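Local coordinates for protein cytochrome P450 (Rhodococcus erythropolis, PDB 3WEC) that hydroxylates the quinoline nitrogen of an aurachin RE precursor as a heme-dependent cytochrome P450 monooxygenase, a step essential for the antibiotic activity of aurachin alkaloids, at residues Val158-Ser162 against Arg172-Ser176; Leu181-Val185 against Arg199-Ile204. All coordinates share one frame; numbering follows the deposited sequence.

Contact 1 (Val158-Ser162 against Arg172-Ser176); sequences VEVLS and RGRFS
The ring of Phe175, on helix 172-182, packs against Val158, Leu161 and Ser162 of helix 155-165 and forms the close-packed half of this contact. With CG anti to the backbone N (chi1 176°), the phenyl group leaves its own helix and reaches the backbone of the other. There its edge meets the turn that starts at Val158: Phe175 CE2 lies 3.7 Å from Val158 O, near the plane of the ring. That carbonyl already accepts the helical bond from Ser162 N, so the ring edge adds a van der Waals neighbour to an oxygen already holding a helical bond. Leu161 CB reaches the ring obliquely, 4.3 Å from Phe175 CZ, and the same leucine also touches the heme. Val158 CG1 fills in beside the ring and sits 4.0 Å from Ser176 CB. Thr251 of helix 240-271 and Phe211 of helix 194-216 also touch Phe175.

Toward Arg172 the packing gives way to polar links. Ser162 OG, 3.7 Å from Phe175 CD2, stands at the boundary, and a water spans the remaining gap: it lies 2.9 Å from Ser162 OG and donates to Arg172 O at 3.0 Å. Farther out, Glu159 bends at chi2 (45°) and the arginine chain bends twice, which brings Glu159 OE2 to 2.6 Å from Arg172 NH1, at the edge of the guanidinium. The carboxylate and guanidinium planes are 39° apart, and a single oxygen and a single nitrogen make this salt bridge, with no two-pronged pairing.

The chemistry is thus graded: an aromatic side chain joins the two helices next to the heme pocket, while a water and an ion pair link them on the more exposed flank.

Contact 2 (Leu181-Val185 against Arg199-Ile204); sequences LVAGV and RRSAAI
Helices 172-182 and 194-216 match the F and G helices of the P450 fold, which in this family generally cover the substrate pocket and probably do so here; the C-terminal part of the first, running on to Val185, meets the second where Leu181 packs on Ala203. Leu181 CB is 3.5 Å from Ala203 CB, methylene against methyl. Next to it, Val182 CG1 lies 4.1 Å from Ile204 CG1. Holding this methyl anti to the carbonyl carbon (chi1 -66°) points it at the isoleucine. Val182 also packs on Leu248 and Gln255 of helix 240-271.

The same isoleucine also meets Val185, whose CG2 faces Ile204 CD1 end to end at 3.9 Å. That CG2 touches Arg200 CG as well, and the valine and the arginine chain run past one another in opposite senses.

Arg200 runs its CG and CD past the Leu181 carbonyl oxygen, on the far side from the carbonyl carbon: Arg200 CG is 3.1 Å from Leu181 O, a close CH contact. Bends at chi2 (111°) and chi3 (126°) carry the chain onward until Arg200 NH2 lies 4.0 Å from Gly184 CA. The guanidinium stands oblique to both Leu181 O and Gly184 CA. The backbone here has its own support, since Val185 N bonds to Val182 O and the backbone of Val185 is hydrogen-bonded to Leu89.

Between these two segments, then, cohesion comes from hydrocarbon surfaces: arginine contributes its methylenes, and the fit depends on shape more than on paired charges.

Overall arrangement
Helix 172-182 links the two contacts. Its first turn meets helix 155-165 in contact 1, and its C-terminal part, running on to Val185, meets helix 194-216 in contact 2. Along the chain, both segments of contact 1 precede those of contact 2. Their centres are 14 Å apart, and their nearest atoms are about 5 Å apart. Long helix 240-271 is a common neighbour, meeting side chains from both. Contact 1 borders the heme through Leu161, whereas contact 2 stands farther from the heme, with the side chain of Val185 about 10 Å from the bound intermediate. Three successive helices are thereby packed together on one flank of the P450 fold.

Contact 1 (Val158-Ser162 against Arg172-Ser176)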
ATOM      1  N   VAL A 158      -2.877   9.502   8.311  1.00 30.86           N
ATOM      2  CA  VAL A 158      -3.002  10.931   7.963  1.00 32.88           C
ATOM      3  C   VAL A 158      -2.313  11.802   9.025  1.00 36.80           C
ATOM      4  O   VAL A 158      -1.670  12.790   8.698  1.00 38.29           O
ATOM      5  CB  VAL A 158      -4.485  11.422   7.795  1.00 35.50           C
ATOM      6  CG1 VAL A 158      -4.535  12.960   7.852  1.00 36.75           C
ATOM      7  CG2 VAL A 158      -5.101  10.918   6.483  1.00 32.77           C
ATOM      8  N   GLU A 159      -2.451  11.450  10.296  1.00 38.96           N
ATOM      9  CA  GLU A 159      -1.841  12.243  11.322  1.00 42.94           C
ATOM     10  C   GLU A 159      -0.335  12.069  11.226  1.00 41.01           C
ATOM     11  O   GLU A 159       0.407  13.059  11.268  1.00 40.17           O
ATOM     12  CB  GLU A 159      -2.391  11.880  12.701  1.00 49.07           C
ATOM     13  CG  GLU A 159      -2.163  12.918  13.797  1.00 58.60           C
ATOM     14  CD  GLU A 159      -2.471  14.366  13.380  1.00 65.92           C
ATOM     15  OE1 GLU A 159      -2.749  14.633  12.177  1.00 68.12           O
ATOM     16  OE2 GLU A 159      -2.429  15.260  14.264  1.00 71.42           O
ATOM     17  N   VAL A 160       0.117  10.831  11.015  1.00 37.43           N
ATOM     18  CA  VAL A 160       1.564  10.558  11.000  1.00 36.31           C
ATOM     19  C   VAL A 160       2.303  11.240   9.836  1.00 35.88           C
ATOM     20  O   VAL A 160       3.391  11.844  10.017  1.00 37.15           O
ATOM     21  CB  VAL A 160       1.877   9.041  10.985  1.00 34.50           C
ATOM     22  CG1 VAL A 160       3.373   8.812  10.847  1.00 33.08           C
ATOM     23  CG2 VAL A 160       1.386   8.346  12.266  1.00 35.57           C
ATOM     24  N   LEU A 161       1.713  11.133   8.649  1.00 33.87           N
ATOM     25  CA  LEU A 161       2.282  11.695   7.460  1.00 33.23           C
ATOM     26  C   LEU A 161       2.297  13.217   7.487  1.00 34.88           C
ATOM     27  O   LEU A 161       3.289  13.844   7.075  1.00 35.59           O
ATOM     28  CB  LEU A 161       1.558  11.154   6.224  1.00 30.73           C
ATOM     29  CG  LEU A 161       1.787   9.647   6.007  1.00 29.75           C
ATOM     30  CD1 LEU A 161       0.852   9.063   4.966  1.00 25.75           C
ATOM     31  CD2 LEU A 161       3.236   9.424   5.587  1.00 29.86           C
ATOM     32  N   SER A 162       1.219  13.811   8.006  1.00 36.10           N
ATOM     33  CA  SER A 162       1.185  15.258   8.249  1.00 38.80           C
ATOM     34  C   SER A 162       2.405  15.695   9.049  1.00 41.17           C
ATOM     35  O   SER A 162       2.957  16.758   8.808  1.00 42.43           O
ATOM     36  CB  SER A 162      -0.061  15.667   9.016  1.00 40.64           C
ATOM     37  OG  SER A 162      -0.359  17.022   8.740  1.00 43.30           O
ATOM     38  N   ARG A 172      -3.344  21.823   8.349  1.00 63.83           N
ATOM     39  CA  ARG A 172      -3.622  20.438   8.715  1.00 62.64           C
ATOM     40  C   ARG A 172      -4.985  19.974   8.200  1.00 61.11           C
ATOM     41  O   ARG A 172      -5.086  18.892   7.590  1.00 56.25           O
ATOM     42  CB  ARG A 172      -3.427  20.182  10.210  1.00 66.39           C
ATOM     43  CG  ARG A 172      -1.967  20.267  10.663  1.00 69.39           C
ATOM     44  CD  ARG A 172      -1.656  19.131  11.635  1.00 72.44           C
ATOM     45  NE  ARG A 172      -1.157  19.607  12.931  1.00 76.73           N
ATOM     46  CZ  ARG A 172      -1.343  18.977  14.094  1.00 80.08           C
ATOM     47  NH1 ARG A 172      -2.030  17.830  14.141  1.00 77.00           N
ATOM     48  NH2 ARG A 172      -0.860  19.507  15.228  1.00 83.07           N
ATOM     49  N   GLY A 173      -6.002  20.808   8.438  1.00 64.28           N
ATOM     50  CA  GLY A 173      -7.337  20.660   7.870  1.00 64.08           C
ATOM     51  C   GLY A 173      -7.294  20.472   6.358  1.00 62.51           C
ATOM     52  O   GLY A 173      -7.984  19.597   5.825  1.00 62.32           O
ATOM     53  N   ARG A 174      -6.464  21.255   5.663  1.00 60.31           N
ATOM     54  CA  ARG A 174      -6.373  21.187   4.188  1.00 56.76           C
ATOM     55  C   ARG A 174      -5.706  19.871   3.742  1.00 50.74           C
ATOM     56  O   ARG A 174      -6.174  19.185   2.831  1.00 47.74           O
ATOM     57  CB  ARG A 174      -5.664  22.439   3.599  1.00 58.62           C
ATOM     58  CG  ARG A 174      -6.602  23.584   3.173  1.00 64.10           C
ATOM     59  CD  ARG A 174      -5.993  24.995   3.187  1.00 67.55           C
ATOM     60  NE  ARG A 174      -5.403  25.388   1.900  1.00 67.15           N
ATOM     61  CZ  ARG A 174      -4.169  25.896   1.728  1.00 66.30           C
ATOM     62  NH1 ARG A 174      -3.348  26.122   2.757  1.00 65.88           N
ATOM     63  NH2 ARG A 174      -3.745  26.173   0.504  1.00 65.38           N
ATOM     64  N   PHE A 175      -4.602  19.530   4.392  1.00 47.61           N
ATOM     65  CA  PHE A 175      -3.921  18.291   4.133  1.00 42.08           C
ATOM     66  C   PHE A 175      -4.782  17.039   4.364  1.00 40.35           C
ATOM     67  O   PHE A 175      -4.746  16.089   3.564  1.00 37.54           O
ATOM     68  CB  PHE A 175      -2.654  18.213   4.976  1.00 41.02           C
ATOM     69  CG  PHE A 175      -1.944  16.935   4.837  1.00 36.90           C
ATOM     70  CD1 PHE A 175      -1.039  16.740   3.786  1.00 35.52           C
ATOM     71  CD2 PHE A 175      -2.215  15.871   5.711  1.00 36.03           C
ATOM     72  CE1 PHE A 175      -0.387  15.514   3.632  1.00 31.84           C
ATOM     73  CE2 PHE A 175      -1.563  14.655   5.550  1.00 33.05           C
ATOM     74  CZ  PHE A 175      -0.668  14.474   4.508  1.00 30.42           C
ATOM     75  N   SER A 176      -5.515  17.021   5.467  1.00 41.27           N
ATOM     76  CA  SER A 176      -6.366  15.901   5.794  1.00 40.31           C
ATOM     77  C   SER A 176      -7.508  15.780   4.777  1.00 40.00           C
ATOM     78  O   SER A 176      -7.893  14.682   4.409  1.00 36.73           O
ATOM     79  CB  SER A 176      -6.910  16.067   7.217  1.00 43.40           C
ATOM     80  OG  SER A 176      -7.920  15.126   7.456  1.00 43.26           O
TER
HETATM   81  O   HOH W   1      -3.232  16.862   8.843  1.00 38.98           O

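Contact 2 (Leu181-Val185 against Arg199-Ile204)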
ATOM      1  N   LEU A 181      -9.473  12.702  -0.411  1.00 34.56           N
ATOM      2  CA  LEU A 181      -9.730  12.614  -1.846  1.00 33.71           C
ATOM      3  C   LEU A 181      -8.600  11.825  -2.552  1.00 32.44           C
ATOM      4  O   LEU A 181      -8.828  11.058  -3.496  1.00 33.87           O
ATOM      5  CB  LEU A 181      -9.738  14.011  -2.421  1.00 35.09           C
ATOM      6  CG  LEU A 181     -11.034  14.886  -2.263  1.00 38.70           C
ATOM      7  CD1 LEU A 181     -12.241  14.000  -2.142  1.00 38.21           C
ATOM      8  CD2 LEU A 181     -10.898  15.899  -1.135  1.00 40.01           C
ATOM      9  N   VAL A 182      -7.367  12.037  -2.159  1.00 29.61           N
ATOM     10  CA  VAL A 182      -6.339  11.342  -2.965  1.00 28.60           C
ATOM     11  C   VAL A 182      -6.188   9.869  -2.637  1.00 27.90           C
ATOM     12  O   VAL A 182      -5.752   9.139  -3.509  1.00 29.92           O
ATOM     13  CB  VAL A 182      -4.961  12.033  -3.043  1.00 26.08           C
ATOM     14  CG1 VAL A 182      -5.057  13.365  -3.788  1.00 27.97           C
ATOM     15  CG2 VAL A 182      -4.323  12.219  -1.685  1.00 24.53           C
ATOM     16  N   ALA A 183      -6.566   9.424  -1.429  1.00 28.76           N
ATOM     17  CA  ALA A 183      -6.244   8.030  -0.969  1.00 27.70           C
ATOM     18  C   ALA A 183      -6.594   6.965  -1.985  1.00 28.41           C
ATOM     19  O   ALA A 183      -5.810   6.075  -2.129  1.00 23.41           O
ATOM     20  CB  ALA A 183      -6.863   7.663   0.379  1.00 28.90           C
ATOM     21  N   GLY A 184      -7.731   7.066  -2.702  1.00 28.76           N
ATOM     22  CA  GLY A 184      -8.154   5.979  -3.655  1.00 31.02           C
ATOM     23  C   GLY A 184      -7.430   5.975  -5.023  1.00 34.13           C
ATOM     24  O   GLY A 184      -7.571   5.055  -5.866  1.00 36.36           O
ATOM     25  N   VAL A 185      -6.628   7.001  -5.234  1.00 31.68           N
ATOM     26  CA  VAL A 185      -5.810   7.164  -6.406  1.00 32.28           C
ATOM     27  C   VAL A 185      -4.647   6.122  -6.395  1.00 31.24           C
ATOM     28  O   VAL A 185      -3.916   5.996  -7.352  1.00 33.73           O
ATOM     29  CB  VAL A 185      -5.383   8.664  -6.408  1.00 33.10           C
ATOM     30  CG1 VAL A 185      -3.956   8.948  -6.892  1.00 32.41           C
ATOM     31  CG2 VAL A 185      -6.477   9.533  -7.060  1.00 33.76           C
ATOM     32  N   ARG A 199     -13.641  15.794  -8.578  1.00 53.07           N
ATOM     33  CA  ARG A 199     -13.322  16.152  -7.189  1.00 51.92           C
ATOM     34  C   ARG A 199     -11.925  15.652  -6.734  1.00 47.78           C
ATOM     35  O   ARG A 199     -11.232  16.255  -5.883  1.00 46.58           O
ATOM     36  CB  ARG A 199     -14.345  15.482  -6.334  1.00 52.74           C
ATOM     37  CG  ARG A 199     -14.643  16.142  -5.024  1.00 53.85           C
ATOM     38  CD  ARG A 199     -16.117  16.437  -5.112  1.00 58.37           C
ATOM     39  NE  ARG A 199     -16.825  16.287  -3.859  1.00 59.60           N
ATOM     40  CZ  ARG A 199     -17.933  16.992  -3.574  1.00 63.63           C
ATOM     41  NH1 ARG A 199     -18.363  17.897  -4.428  1.00 67.97           N
ATOM     42  NH2 ARG A 199     -18.557  16.839  -2.418  1.00 63.67           N
ATOM     43  N   ARG A 200     -11.519  14.544  -7.323  1.00 46.29           N
ATOM     44  CA  ARG A 200     -10.295  13.828  -6.918  1.00 42.01           C
ATOM     45  C   ARG A 200      -9.136  14.387  -7.707  1.00 42.38           C
ATOM     46  O   ARG A 200      -8.022  14.561  -7.187  1.00 41.75           O
ATOM     47  CB  ARG A 200     -10.484  12.382  -7.314  1.00 41.49           C
ATOM     48  CG  ARG A 200      -9.880  11.324  -6.419  1.00 39.94           C
ATOM     49  CD  ARG A 200     -10.984  10.566  -5.740  1.00 41.39           C
ATOM     50  NE  ARG A 200     -10.852   9.136  -5.964  1.00 40.41           N
ATOM     51  CZ  ARG A 200     -11.624   8.204  -5.416  1.00 41.29           C
ATOM     52  NH1 ARG A 200     -12.596   8.486  -4.568  1.00 44.70           N
ATOM     53  NH2 ARG A 200     -11.439   6.959  -5.756  1.00 42.09           N
ATOM     54  N   SER A 201      -9.384  14.599  -8.995  1.00 45.26           N
ATOM     55  CA  SER A 201      -8.509  15.380  -9.878  1.00 46.65           C
ATOM     56  C   SER A 201      -8.186  16.769  -9.367  1.00 46.77           C
ATOM     57  O   SER A 201      -7.047  17.197  -9.425  1.00 44.40           O
ATOM     58  CB  SER A 201      -9.150  15.525 -11.269  1.00 50.46           C
ATOM     59  OG  SER A 201      -8.552  14.563 -12.117  1.00 52.12           O
ATOM     60  N   ALA A 202      -9.185  17.499  -8.895  1.00 49.52           N
ATOM     61  CA  ALA A 202      -8.871  18.799  -8.319  1.00 51.66           C
ATOM     62  C   ALA A 202      -7.874  18.580  -7.178  1.00 48.86           C
ATOM     63  O   ALA A 202      -6.961  19.363  -6.995  1.00 51.61           O
ATOM     64  CB  ALA A 202     -10.112  19.534  -7.854  1.00 55.60           C
ATOM     65  N   ALA A 203      -7.981  17.473  -6.460  1.00 44.79           N
ATOM     66  CA  ALA A 203      -7.213  17.358  -5.245  1.00 41.24           C
ATOM     67  C   ALA A 203      -5.762  16.912  -5.547  1.00 38.71           C
ATOM     68  O   ALA A 203      -4.805  17.229  -4.804  1.00 37.21           O
ATOM     69  CB  ALA A 203      -7.949  16.440  -4.287  1.00 39.19           C
ATOM     70  N   ILE A 204      -5.587  16.205  -6.657  1.00 37.84           N
ATOM     71  CA  ILE A 204      -4.263  15.975  -7.149  1.00 38.01           C
ATOM     72  C   ILE A 204      -3.616  17.305  -7.516  1.00 42.19           C
ATOM     73  O   ILE A 204      -2.436  17.541  -7.171  1.00 42.96           O
ATOM     74  CB  ILE A 204      -4.216  14.946  -8.321  1.00 37.06           C
ATOM     75  CG1 ILE A 204      -4.612  13.541  -7.820  1.00 33.76           C
ATOM     76  CG2 ILE A 204      -2.835  14.925  -9.018  1.00 34.07           C
ATOM     77  CD1 ILE A 204      -5.042  12.622  -8.954  1.00 34.50           C
TER